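Local atomic coordinates of pirin-like protein (Geobacillus kaustophilus, PDB entry 2P17), a protein that is of unknown function but belongs to the pirin family of two-domain cupins and binds one iron ion per subunit. Residues Leu40-Asp45 and Leu112-Asn117; Ile60-Tyr65 and Gln89-Gly94; Pro185-Gly190 and His219-Glu224; Ile3-Arg8 and Phe215-Asn220. One frame throughout, in Å; residues are numbered along the deposited sequence.

In the fold
Interactions 1 and 2 lie side by side in the iron-binding cupin half, centres about 9 Å apart, because strand 109-117 of the first is the sheet neighbour of strand 60-66 of the second; L114 and V63 bond through their backbones across that seam. Interactions 3 and 4, centres also about 9 Å apart, share H219 and N220 in the C-terminal cupin half, centres about 21 to 26 Å from those of the first two. Along the chain, interaction 4 encloses interaction 1, which encloses interaction 2; interaction 3 opens after interaction 1 closes. Strand 3-19 pairs with 212-216 and 224-231, and also with 22-26, which pairs with 39-47.

Interaction 1: residues Leu40-Asp45 and Leu112-Asn117; sequences LLLMED and LQLWVN
Two antiparallel strands of the N-terminal cupin barrel, 39-47 and 109-117, meet here; the axes of segments 40-45 and 112-117 approach to 4.6 Å, their directions 168° apart. Four backbone bonds join them, two at each end. M43 and Q113 form a hydrogen-bonded pair: M43 O accepts Q113 N at 2.8 Å within its carbonyl plane, while Q113 O receives M43 N from above its own. At the other end W115 N gives to L41 O, and W115 O takes L40 N at 2.8 Å, again from above the plane; L41 N is buried without a partner. Polar side-chain atoms find partners beyond the two segments: E44 OE2 with H110, D45 OD1 with H22, N117 OD1 with K123, Q113 OE1 with T64. The Q113 side chain lies about 4 Å from that of the iron ligand H99.

On the face bearing L42, E44, L112 and L114, L42 CD1 lies over the Q113 backbone, touching CB of L114 and, less closely, of L112, and CD2 of L112 reaches CB of E44; strand 189-196 packs against this face. On the other face L41 takes the crowded first torsion, CG between backbone N and carbonyl carbon (chi1 65°), and runs alongside W115, whose indole meets the ring of the iron ligand H57. The L41 CD2 methyl makes a CH-pi contact 3.6 Å from the centroid of the six-membered ring of W115.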
# COMPACT_ATOMS: atom_id res chain seq x y z
N LEU A 40 7.18 6.31 -4.04
CA LEU A 40 8.18 6.31 -5.11
C LEU A 40 7.89 5.28 -6.17
O LEU A 40 8.25 5.47 -7.34
CB LEU A 40 9.58 6.11 -4.52
CG LEU A 40 10.09 7.22 -3.62
CD1 LEU A 40 11.29 6.74 -2.84
CD2 LEU A 40 10.41 8.50 -4.41
N LEU A 41 7.23 4.20 -5.77
CA LEU A 41 6.82 3.16 -6.70
C LEU A 41 5.93 2.15 -5.99
O LEU A 41 5.92 2.08 -4.75
CB LEU A 41 8.01 2.48 -7.39
CG LEU A 41 8.99 1.65 -6.57
CD1 LEU A 41 8.47 0.24 -6.30
CD2 LEU A 41 10.34 1.56 -7.31
N LEU A 42 5.17 1.40 -6.77
CA LEU A 42 4.41 0.27 -6.25
C LEU A 42 4.46 -0.81 -7.31
O LEU A 42 4.04 -0.58 -8.44
CB LEU A 42 2.96 0.66 -5.96
CG LEU A 42 2.06 -0.49 -5.48
CD1 LEU A 42 2.55 -1.14 -4.18
CD2 LEU A 42 0.64 0.02 -5.30
N MSE A 43 5.00 -1.96 -6.92
CA MSE A 43 5.22 -3.07 -7.84
C MSE A 43 4.44 -4.30 -7.39
O MSE A 43 4.43 -4.62 -6.20
CB MSE A 43 6.70 -3.40 -7.88
CG MSE A 43 7.08 -4.50 -8.83
SE MSE A 43 8.98 -4.46 -9.11
CE MSE A 43 9.12 -2.67 -9.85
N GLU A 44 3.79 -4.96 -8.35
CA GLU A 44 3.13 -6.24 -8.11
C GLU A 44 4.05 -7.34 -8.59
O GLU A 44 4.59 -7.27 -9.69
CB GLU A 44 1.80 -6.30 -8.87
CG GLU A 44 1.07 -7.64 -8.72
CD GLU A 44 -0.05 -7.83 -9.73
OE1 GLU A 44 0.04 -7.32 -10.87
OE2 GLU A 44 -1.03 -8.52 -9.38
N ASP A 45 4.24 -8.35 -7.74
CA ASP A 45 5.12 -9.48 -8.09
C ASP A 45 4.43 -10.80 -7.81
O ASP A 45 3.74 -10.95 -6.81
CB ASP A 45 6.42 -9.41 -7.29
CG ASP A 45 7.28 -8.24 -7.70
OD1 ASP A 45 7.95 -8.33 -8.75
OD2 ASP A 45 7.30 -7.23 -6.96
N LEU A 112 2.44 -7.04 -3.15
CA LEU A 112 2.52 -5.64 -3.58
C LEU A 112 3.61 -4.97 -2.76
O LEU A 112 3.55 -5.01 -1.54
CB LEU A 112 1.20 -4.93 -3.36
CG LEU A 112 0.10 -5.36 -4.33
CD1 LEU A 112 -1.26 -5.01 -3.78
CD2 LEU A 112 0.33 -4.71 -5.70
N GLN A 113 4.60 -4.38 -3.44
CA GLN A 113 5.74 -3.75 -2.78
C GLN A 113 5.74 -2.25 -3.03
O GLN A 113 5.95 -1.82 -4.16
CB GLN A 113 7.04 -4.37 -3.31
CG GLN A 113 8.30 -3.84 -2.65
CD GLN A 113 8.60 -4.54 -1.35
OE1 GLN A 113 7.71 -5.03 -0.67
NE2 GLN A 113 9.88 -4.60 -1.00
N LEU A 114 5.52 -1.48 -1.97
CA LEU A 114 5.47 -0.02 -2.03
C LEU A 114 6.77 0.58 -1.51
O LEU A 114 7.33 0.08 -0.53
CB LEU A 114 4.31 0.45 -1.15
CG LEU A 114 4.08 1.95 -1.01
CD1 LEU A 114 3.32 2.47 -2.23
CD2 LEU A 114 3.32 2.25 0.28
N TRP A 115 7.26 1.61 -2.19
CA TRP A 115 8.37 2.40 -1.65
C TRP A 115 7.86 3.75 -1.20
O TRP A 115 7.11 4.42 -1.92
CB TRP A 115 9.45 2.64 -2.70
CG TRP A 115 10.27 1.44 -3.07
CD1 TRP A 115 10.02 0.13 -2.74
CD2 TRP A 115 11.45 1.44 -3.87
NE1 TRP A 115 11.00 -0.68 -3.28
CE2 TRP A 115 11.88 0.10 -3.98
CE3 TRP A 115 12.20 2.45 -4.49
CZ2 TRP A 115 13.04 -0.26 -4.70
CZ3 TRP A 115 13.35 2.09 -5.21
CH2 TRP A 115 13.75 0.75 -5.30
N VAL A 116 8.29 4.14 -0.00
CA VAL A 116 7.93 5.44 0.56
C VAL A 116 9.21 6.24 0.73
O VAL A 116 10.20 5.73 1.26
CB VAL A 116 7.24 5.29 1.92
CG1 VAL A 116 6.70 6.64 2.40
CG2 VAL A 116 6.12 4.26 1.88
N ASN A 117 9.21 7.49 0.28
CA ASN A 117 10.40 8.32 0.45
C ASN A 117 10.58 8.71 1.91
O ASN A 117 9.60 8.85 2.64
CB ASN A 117 10.28 9.57 -0.41
CG ASN A 117 11.62 10.23 -0.68
OD1 ASN A 117 12.67 9.63 -0.46
ND2 ASN A 117 11.57 11.46 -1.20

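Interaction 2: residues Ile60-Tyr65 and Gln89-Gly94; sequences IETVTY and QWMTAG
I60 opens the pairing with its carbonyl: I60 O accepts A93 N at 2.9 Å just where strand 88-92 gives way to a turn. E61 follows on the face shared with V63, W90 and T92. Its chain is extended beyond CG and runs alongside T92, so that T92 OG1 donates to E61 OE2 at 2.6 Å, on the anti lone pair. The same carboxylate stands at the indole edge of W90, the two planes 70° apart, and OE1 receives a weak bond from W90 NE1. Two side chains thus hold the buried acid, and their N-H and O-H would be expected to stabilise its charged form.

T62 exchanges two backbone bonds with M91, T62 N to M91 O and M91 N to T62 O, the latter nearly straight at 177°. On the opposite face from E61, T62 OG1 lies against CB of M91. V63 then lays CG2 over the centre of the six-membered ring of W90, 3.5 Å from its centroid, in a CH-pi contact, while CG1 touches CE3. M169 packs near both.

T64 repeats the two-bond backbone pairing with Q89. Its OG1 accepts Q89 NE2 at 3.1 Å, the oxygen lying in the amide plane, and also bonds Q113. Q89 NE2 bonds E101, a predicted iron ligand, as well, and Q89 OE1 bonds Y129. The row of T62, T64 and Q89 probably forms part of the second shell around the iron, on the barrel wall of this iron-binding cupin domain.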
# COMPACT_ATOMS: atom_id res chain seq x y z
N ILE A 60 14.87 5.26 2.18
CA ILE A 60 13.48 4.95 1.83
C ILE A 60 12.91 3.99 2.86
O ILE A 60 13.63 3.49 3.73
CB ILE A 60 13.34 4.32 0.40
CG1 ILE A 60 13.96 2.92 0.34
CG2 ILE A 60 13.91 5.27 -0.67
CD1 ILE A 60 13.60 2.17 -0.97
N GLU A 61 11.60 3.78 2.78
CA GLU A 61 10.94 2.65 3.43
C GLU A 61 10.30 1.77 2.36
O GLU A 61 9.90 2.25 1.30
CB GLU A 61 9.85 3.11 4.40
CG GLU A 61 10.31 4.15 5.40
CD GLU A 61 9.24 4.39 6.44
OE1 GLU A 61 8.21 5.03 6.09
OE2 GLU A 61 9.39 3.92 7.57
N THR A 62 10.23 0.47 2.63
CA THR A 62 9.46 -0.43 1.77
C THR A 62 8.34 -1.06 2.57
O THR A 62 8.51 -1.36 3.76
CB THR A 62 10.31 -1.52 1.13
OG1 THR A 62 10.82 -2.39 2.15
CG2 THR A 62 11.48 -0.92 0.35
N VAL A 63 7.20 -1.24 1.93
CA VAL A 63 6.03 -1.80 2.59
C VAL A 63 5.49 -2.91 1.72
O VAL A 63 5.09 -2.64 0.58
CB VAL A 63 4.94 -0.74 2.82
CG1 VAL A 63 3.78 -1.36 3.59
CG2 VAL A 63 5.49 0.45 3.62
N THR A 64 5.48 -4.13 2.25
CA THR A 64 5.03 -5.30 1.49
C THR A 64 3.68 -5.76 1.99
O THR A 64 3.48 -5.87 3.20
CB THR A 64 5.99 -6.48 1.66
OG1 THR A 64 7.35 -6.04 1.54
CG2 THR A 64 5.73 -7.57 0.62
N TYR A 65 2.74 -5.98 1.07
CA TYR A 65 1.48 -6.66 1.37
C TYR A 65 1.48 -7.99 0.64
O TYR A 65 1.69 -8.03 -0.58
CB TYR A 65 0.27 -5.80 0.97
CG TYR A 65 -1.06 -6.53 1.12
CD1 TYR A 65 -1.81 -6.41 2.29
CD2 TYR A 65 -1.55 -7.34 0.11
CE1 TYR A 65 -3.02 -7.09 2.44
CE2 TYR A 65 -2.76 -8.04 0.24
CZ TYR A 65 -3.48 -7.91 1.41
OH TYR A 65 -4.68 -8.60 1.54
N GLN A 89 4.51 -6.05 5.99
CA GLN A 89 5.72 -5.65 6.71
C GLN A 89 6.14 -4.25 6.29
O GLN A 89 5.93 -3.84 5.14
CB GLN A 89 6.87 -6.65 6.52
CG GLN A 89 7.33 -6.75 5.07
CD GLN A 89 8.24 -7.95 4.78
OE1 GLN A 89 8.62 -8.70 5.68
NE2 GLN A 89 8.59 -8.12 3.51
N TRP A 90 6.74 -3.53 7.23
CA TRP A 90 7.13 -2.15 7.04
C TRP A 90 8.62 -2.07 7.36
O TRP A 90 9.02 -2.24 8.52
CB TRP A 90 6.34 -1.26 8.00
CG TRP A 90 6.19 0.16 7.57
CD1 TRP A 90 7.16 1.15 7.61
CD2 TRP A 90 5.01 0.77 7.06
NE1 TRP A 90 6.62 2.34 7.15
CE2 TRP A 90 5.31 2.13 6.80
CE3 TRP A 90 3.71 0.30 6.79
CZ2 TRP A 90 4.36 3.02 6.27
CZ3 TRP A 90 2.77 1.18 6.27
CH2 TRP A 90 3.10 2.52 6.01
N MSE A 91 9.44 -1.84 6.34
CA MSE A 91 10.88 -1.82 6.56
C MSE A 91 11.41 -0.43 6.30
O MSE A 91 11.31 0.09 5.19
CB MSE A 91 11.58 -2.84 5.67
CG MSE A 91 13.05 -2.97 6.02
SE MSE A 91 14.10 -4.03 4.78
CE MSE A 91 12.69 -5.10 3.97
N THR A 92 11.96 0.19 7.34
CA THR A 92 12.62 1.48 7.21
C THR A 92 14.09 1.22 6.92
O THR A 92 14.80 0.69 7.76
CB THR A 92 12.47 2.30 8.51
OG1 THR A 92 11.09 2.37 8.86
CG2 THR A 92 13.04 3.71 8.34
N ALA A 93 14.54 1.60 5.72
CA ALA A 93 15.94 1.36 5.37
C ALA A 93 16.87 2.40 5.99
O ALA A 93 17.96 2.04 6.43
CB ALA A 93 16.12 1.33 3.86
N GLY A 94 16.44 3.66 6.02
CA GLY A 94 17.22 4.75 6.60
C GLY A 94 18.67 4.76 6.12
O GLY A 94 18.94 4.70 4.93

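Interaction 3: residues Pro185-Gly190 and His219-Glu224; sequences PGHYNG and HNRGEE
Two turns of the C-terminal cupin domain fit together at its surface: a type I turn, P185 to Y188, and a type II turn, N220 to E223. Each is closed by its own backbone bond, Y188 N to P185 O and E223 N to N220 O. Between them the direct bonds are weak. G186 N reaches E223 O at 2.7 Å but at a bent 128°, and H219 N points poorly at G186 O. The CA of G186 packs 3.2 Å from N220 O in a C-H...O contact; with only hydrogens on this CA, N220 O and CB of E223 come in close on that side.

Two waters bridge the turns. One molecule accepts H219 N and lies within bonding distance of G186 O and Y188 O; a second bridges G222 N and H187 ND1.

Side-chain bonds stiffen the second turn: the E223 carboxylate is met from above its plane by N220 N at OE1 and by N220 ND2 at OE2, at 3.0 and 2.9 Å.

Van der Waals contact pairs H187 with R221, which run side by side, CB to CB at 3.8 Å. The H187 ring, with NE2 bonded to E243, lies between the neighbouring Y188 ring edge and R221, whose NH1 stands 3.8 Å above the opposite face, offset toward the rim.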
# COMPACT_ATOMS: atom_id res chain seq x y z
N PRO A 185 -6.82 13.70 5.28
CA PRO A 185 -6.44 15.12 5.34
C PRO A 185 -6.25 15.66 3.92
O PRO A 185 -5.79 14.93 3.04
CB PRO A 185 -5.12 15.10 6.09
CG PRO A 185 -5.17 13.81 6.91
CD PRO A 185 -5.89 12.84 6.04
N GLY A 186 -6.62 16.91 3.70
CA GLY A 186 -6.63 17.47 2.35
C GLY A 186 -5.29 17.45 1.62
O GLY A 186 -5.25 17.36 0.38
N HIS A 187 -4.20 17.51 2.37
CA HIS A 187 -2.88 17.56 1.74
C HIS A 187 -2.32 16.16 1.43
O HIS A 187 -1.29 16.05 0.76
CB HIS A 187 -1.90 18.36 2.61
CG HIS A 187 -1.53 17.69 3.89
ND1 HIS A 187 -2.46 17.40 4.87
CD2 HIS A 187 -0.34 17.25 4.36
CE1 HIS A 187 -1.85 16.81 5.89
NE2 HIS A 187 -0.57 16.70 5.60
N TYR A 188 -2.99 15.11 1.90
CA TYR A 188 -2.51 13.76 1.59
C TYR A 188 -2.67 13.47 0.10
O TYR A 188 -3.63 13.93 -0.54
CB TYR A 188 -3.26 12.69 2.39
CG TYR A 188 -2.74 12.36 3.77
CD1 TYR A 188 -2.14 13.32 4.59
CD2 TYR A 188 -2.88 11.07 4.28
CE1 TYR A 188 -1.70 12.99 5.86
CE2 TYR A 188 -2.44 10.72 5.55
CZ TYR A 188 -1.85 11.69 6.34
OH TYR A 188 -1.43 11.38 7.62
N ASN A 189 -1.75 12.68 -0.42
CA ASN A 189 -1.73 12.26 -1.80
C ASN A 189 -1.88 10.75 -1.80
O ASN A 189 -1.18 10.06 -1.06
CB ASN A 189 -0.40 12.70 -2.44
CG ASN A 189 -0.33 12.42 -3.94
OD1 ASN A 189 -1.34 12.31 -4.62
ND2 ASN A 189 0.89 12.34 -4.45
N GLY A 190 -2.79 10.21 -2.61
CA GLY A 190 -2.99 8.78 -2.57
C GLY A 190 -3.74 8.16 -3.72
O GLY A 190 -4.04 8.80 -4.73
N HIS A 219 -6.09 18.06 -2.81
CA HIS A 219 -6.81 19.12 -2.12
C HIS A 219 -5.83 19.95 -1.29
O HIS A 219 -4.63 19.81 -1.44
CB HIS A 219 -7.97 18.50 -1.32
CG HIS A 219 -8.91 17.74 -2.19
ND1 HIS A 219 -9.99 18.34 -2.80
CD2 HIS A 219 -8.87 16.47 -2.66
CE1 HIS A 219 -10.60 17.46 -3.57
NE2 HIS A 219 -9.95 16.31 -3.50
N ASN A 220 -6.36 20.84 -0.46
CA ASN A 220 -5.54 21.78 0.30
C ASN A 220 -5.27 21.30 1.71
O ASN A 220 -6.12 20.67 2.33
CB ASN A 220 -6.23 23.14 0.39
CG ASN A 220 -6.47 23.76 -0.96
OD1 ASN A 220 -5.53 24.06 -1.68
ND2 ASN A 220 -7.74 23.95 -1.31
N ARG A 221 -4.09 21.63 2.23
CA ARG A 221 -3.78 21.36 3.63
C ARG A 221 -4.85 22.02 4.51
O ARG A 221 -5.31 23.13 4.24
CB ARG A 221 -2.40 21.91 3.98
CG ARG A 221 -1.89 21.52 5.36
CD ARG A 221 -0.65 22.32 5.75
NE ARG A 221 -0.28 22.06 7.14
CZ ARG A 221 0.48 21.04 7.55
NH1 ARG A 221 0.97 20.17 6.68
NH2 ARG A 221 0.75 20.90 8.84
N GLY A 222 -5.26 21.29 5.55
CA GLY A 222 -6.26 21.79 6.48
C GLY A 222 -7.69 21.45 6.13
O GLY A 222 -8.60 21.68 6.93
N GLU A 223 -7.91 20.92 4.93
CA GLU A 223 -9.25 20.51 4.52
C GLU A 223 -9.54 19.07 4.93
O GLU A 223 -8.66 18.21 4.87
CB GLU A 223 -9.44 20.68 3.02
CG GLU A 223 -9.33 22.13 2.59
CD GLU A 223 -9.46 22.32 1.10
OE1 GLU A 223 -9.25 21.34 0.34
OE2 GLU A 223 -9.77 23.46 0.67
N GLU A 224 -10.77 18.83 5.36
CA GLU A 224 -11.20 17.48 5.70
C GLU A 224 -11.84 16.91 4.45
O GLU A 224 -12.83 17.46 3.96
CB GLU A 224 -12.15 17.49 6.92
CG GLU A 224 -11.44 17.81 8.25
CD GLU A 224 -12.36 17.87 9.50
OE1 GLU A 224 -13.60 17.67 9.36
OE2 GLU A 224 -11.84 18.13 10.62
O HOH W 1 -3.68 16.59 -1.78
O HOH W 2 -4.50 18.72 6.23

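Interaction 4: residues Ile3-Arg8 and Phe215-Asn220; sequences IQRRIR and FFSRHN
Segments 3-8 and 215-220 run roughly antiparallel, with I7 and F216 as a non-hydrogen-bonded pair flanked by backbone bonds from S217 N to R6 O and from R8 N to F215 O.

At S217 itself the pairing is half side chain: S217 N still gives to R6 O, but R6 N goes to OG rather than to the S217 carbonyl. With OG in the crowded position between N and carbonyl carbon (chi1 50°), the hydroxyl accepts R6 N at 2.9 Å, nearly straight at 172°, and shares a 2.8 Å hydrogen bond with H219 NE2. Held there, the imidazole meets CG2 of I3 at ND1, while the aliphatic part of R5 slides past it in the opposite direction, CG 3.6 Å from NE2.

Three arginines line the seam. R5, buried, gives a weak bond from NH1 to S217 O; its NE bonds T225 and its NH2 bonds Y188 O, so the guanidinium ties several chain segments together. R6 bends at chi3 and lays its guanidinium face on CB of S217, CB standing 3.3 Å above the plane. R8 is extended from CG to NE; one guanidinium face lies over CB of F215, NE makes a weak in-plane bond to F216 O at 3.0 Å, and NH1 forms a salt bridge with E35.

I7 CD1 touches the edge of the F216 ring at CD1, 3.7 Å away, and L227 packs on both residues. The N-terminal strand thus serves as a strand of the C-terminal barrel, as in the bicupin fold of pirins.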
# COMPACT_ATOMS: atom_id res chain seq x y z
N ILE A 3 -15.37 17.60 1.97
CA ILE A 3 -14.99 17.72 0.58
C ILE A 3 -14.79 16.32 0.02
O ILE A 3 -14.04 15.52 0.58
CB ILE A 3 -13.71 18.58 0.45
CG1 ILE A 3 -14.02 20.03 0.86
CG2 ILE A 3 -13.13 18.49 -0.96
CD1 ILE A 3 -12.80 20.87 1.20
N GLN A 4 -15.49 16.01 -1.07
CA GLN A 4 -15.44 14.69 -1.69
C GLN A 4 -14.33 14.58 -2.72
O GLN A 4 -14.30 15.34 -3.70
CB GLN A 4 -16.78 14.36 -2.37
CG GLN A 4 -17.95 14.27 -1.41
CD GLN A 4 -17.74 13.22 -0.35
OE1 GLN A 4 -17.45 12.05 -0.65
NE2 GLN A 4 -17.86 13.62 0.91
N ARG A 5 -13.42 13.64 -2.51
CA ARG A 5 -12.40 13.37 -3.51
C ARG A 5 -12.97 12.72 -4.77
O ARG A 5 -13.97 12.00 -4.71
CB ARG A 5 -11.29 12.50 -2.91
CG ARG A 5 -10.51 13.22 -1.81
CD ARG A 5 -9.03 12.94 -1.91
NE ARG A 5 -8.29 13.42 -0.73
CZ ARG A 5 -6.96 13.53 -0.69
NH1 ARG A 5 -6.21 13.21 -1.74
NH2 ARG A 5 -6.36 13.94 0.42
N ARG A 6 -12.29 12.99 -5.88
CA ARG A 6 -12.60 12.43 -7.19
C ARG A 6 -11.49 11.46 -7.57
O ARG A 6 -10.39 11.51 -7.01
CB ARG A 6 -12.67 13.56 -8.24
CG ARG A 6 -13.90 14.44 -8.16
CD ARG A 6 -13.71 15.72 -8.95
NE ARG A 6 -12.89 16.69 -8.21
CZ ARG A 6 -11.62 16.98 -8.49
NH1 ARG A 6 -11.00 16.40 -9.50
NH2 ARG A 6 -10.98 17.87 -7.74
N ILE A 7 -11.79 10.57 -8.51
CA ILE A 7 -10.78 9.74 -9.13
C ILE A 7 -10.23 10.47 -10.36
O ILE A 7 -10.96 10.70 -11.34
CB ILE A 7 -11.33 8.34 -9.52
CG1 ILE A 7 -11.88 7.61 -8.28
CG2 ILE A 7 -10.25 7.52 -10.25
CD1 ILE A 7 -10.93 7.57 -7.07
N ARG A 8 -8.96 10.85 -10.28
CA ARG A 8 -8.36 11.66 -11.34
C ARG A 8 -7.75 10.83 -12.47
O ARG A 8 -7.51 11.35 -13.56
CB ARG A 8 -7.34 12.64 -10.78
CG ARG A 8 -6.15 11.98 -10.11
CD ARG A 8 -5.11 12.99 -9.62
NE ARG A 8 -4.00 12.27 -9.03
CZ ARG A 8 -2.96 11.81 -9.71
NH1 ARG A 8 -2.86 12.04 -11.01
NH2 ARG A 8 -2.00 11.13 -9.09
N PHE A 215 -6.42 6.78 -8.78
CA PHE A 215 -5.68 7.86 -8.13
C PHE A 215 -6.61 8.97 -7.72
O PHE A 215 -7.56 9.28 -8.45
CB PHE A 215 -4.59 8.39 -9.06
CG PHE A 215 -3.54 7.37 -9.36
CD1 PHE A 215 -2.38 7.30 -8.59
CD2 PHE A 215 -3.73 6.44 -10.38
CE1 PHE A 215 -1.42 6.33 -8.85
CE2 PHE A 215 -2.78 5.47 -10.64
CZ PHE A 215 -1.62 5.42 -9.88
N PHE A 216 -6.33 9.60 -6.58
CA PHE A 216 -7.23 10.58 -5.99
C PHE A 216 -6.86 12.01 -6.38
O PHE A 216 -5.69 12.34 -6.51
CB PHE A 216 -7.26 10.50 -4.45
CG PHE A 216 -7.45 9.11 -3.89
CD1 PHE A 216 -8.18 8.14 -4.59
CD2 PHE A 216 -6.93 8.78 -2.63
CE1 PHE A 216 -8.34 6.86 -4.06
CE2 PHE A 216 -7.10 7.50 -2.10
CZ PHE A 216 -7.81 6.54 -2.81
N SER A 217 -7.88 12.85 -6.52
CA SER A 217 -7.70 14.29 -6.63
C SER A 217 -6.92 14.84 -5.45
O SER A 217 -6.97 14.29 -4.36
CB SER A 217 -9.06 15.00 -6.71
OG SER A 217 -9.91 14.56 -5.66
N ARG A 218 -6.23 15.94 -5.70
CA ARG A 218 -5.49 16.65 -4.66
C ARG A 218 -6.30 17.79 -4.09
O ARG A 218 -7.11 18.40 -4.80
CB ARG A 218 -4.20 17.21 -5.25
CG ARG A 218 -3.24 16.15 -5.82
CD ARG A 218 -2.60 15.29 -4.73
NE ARG A 218 -1.62 16.03 -3.92
CZ ARG A 218 -0.32 16.18 -4.21
NH1 ARG A 218 0.22 15.68 -5.32
NH2 ARG A 218 0.45 16.88 -3.38
N HIS A 219 -6.09 18.06 -2.81
CA HIS A 219 -6.81 19.12 -2.12
C HIS A 219 -5.83 19.95 -1.29
O HIS A 219 -4.63 19.81 -1.44
CB HIS A 219 -7.97 18.50 -1.32
CG HIS A 219 -8.91 17.74 -2.19
ND1 HIS A 219 -9.99 18.34 -2.80
CD2 HIS A 219 -8.87 16.47 -2.66
CE1 HIS A 219 -10.60 17.46 -3.57
NE2 HIS A 219 -9.95 16.31 -3.50
N ASN A 220 -6.36 20.84 -0.46
CA ASN A 220 -5.54 21.78 0.30
C ASN A 220 -5.27 21.30 1.71
O ASN A 220 -6.12 20.67 2.33
CB ASN A 220 -6.23 23.14 0.39
CG ASN A 220 -6.47 23.76 -0.96
OD1 ASN A 220 -5.53 24.06 -1.68
ND2 ASN A 220 -7.74 23.95 -1.31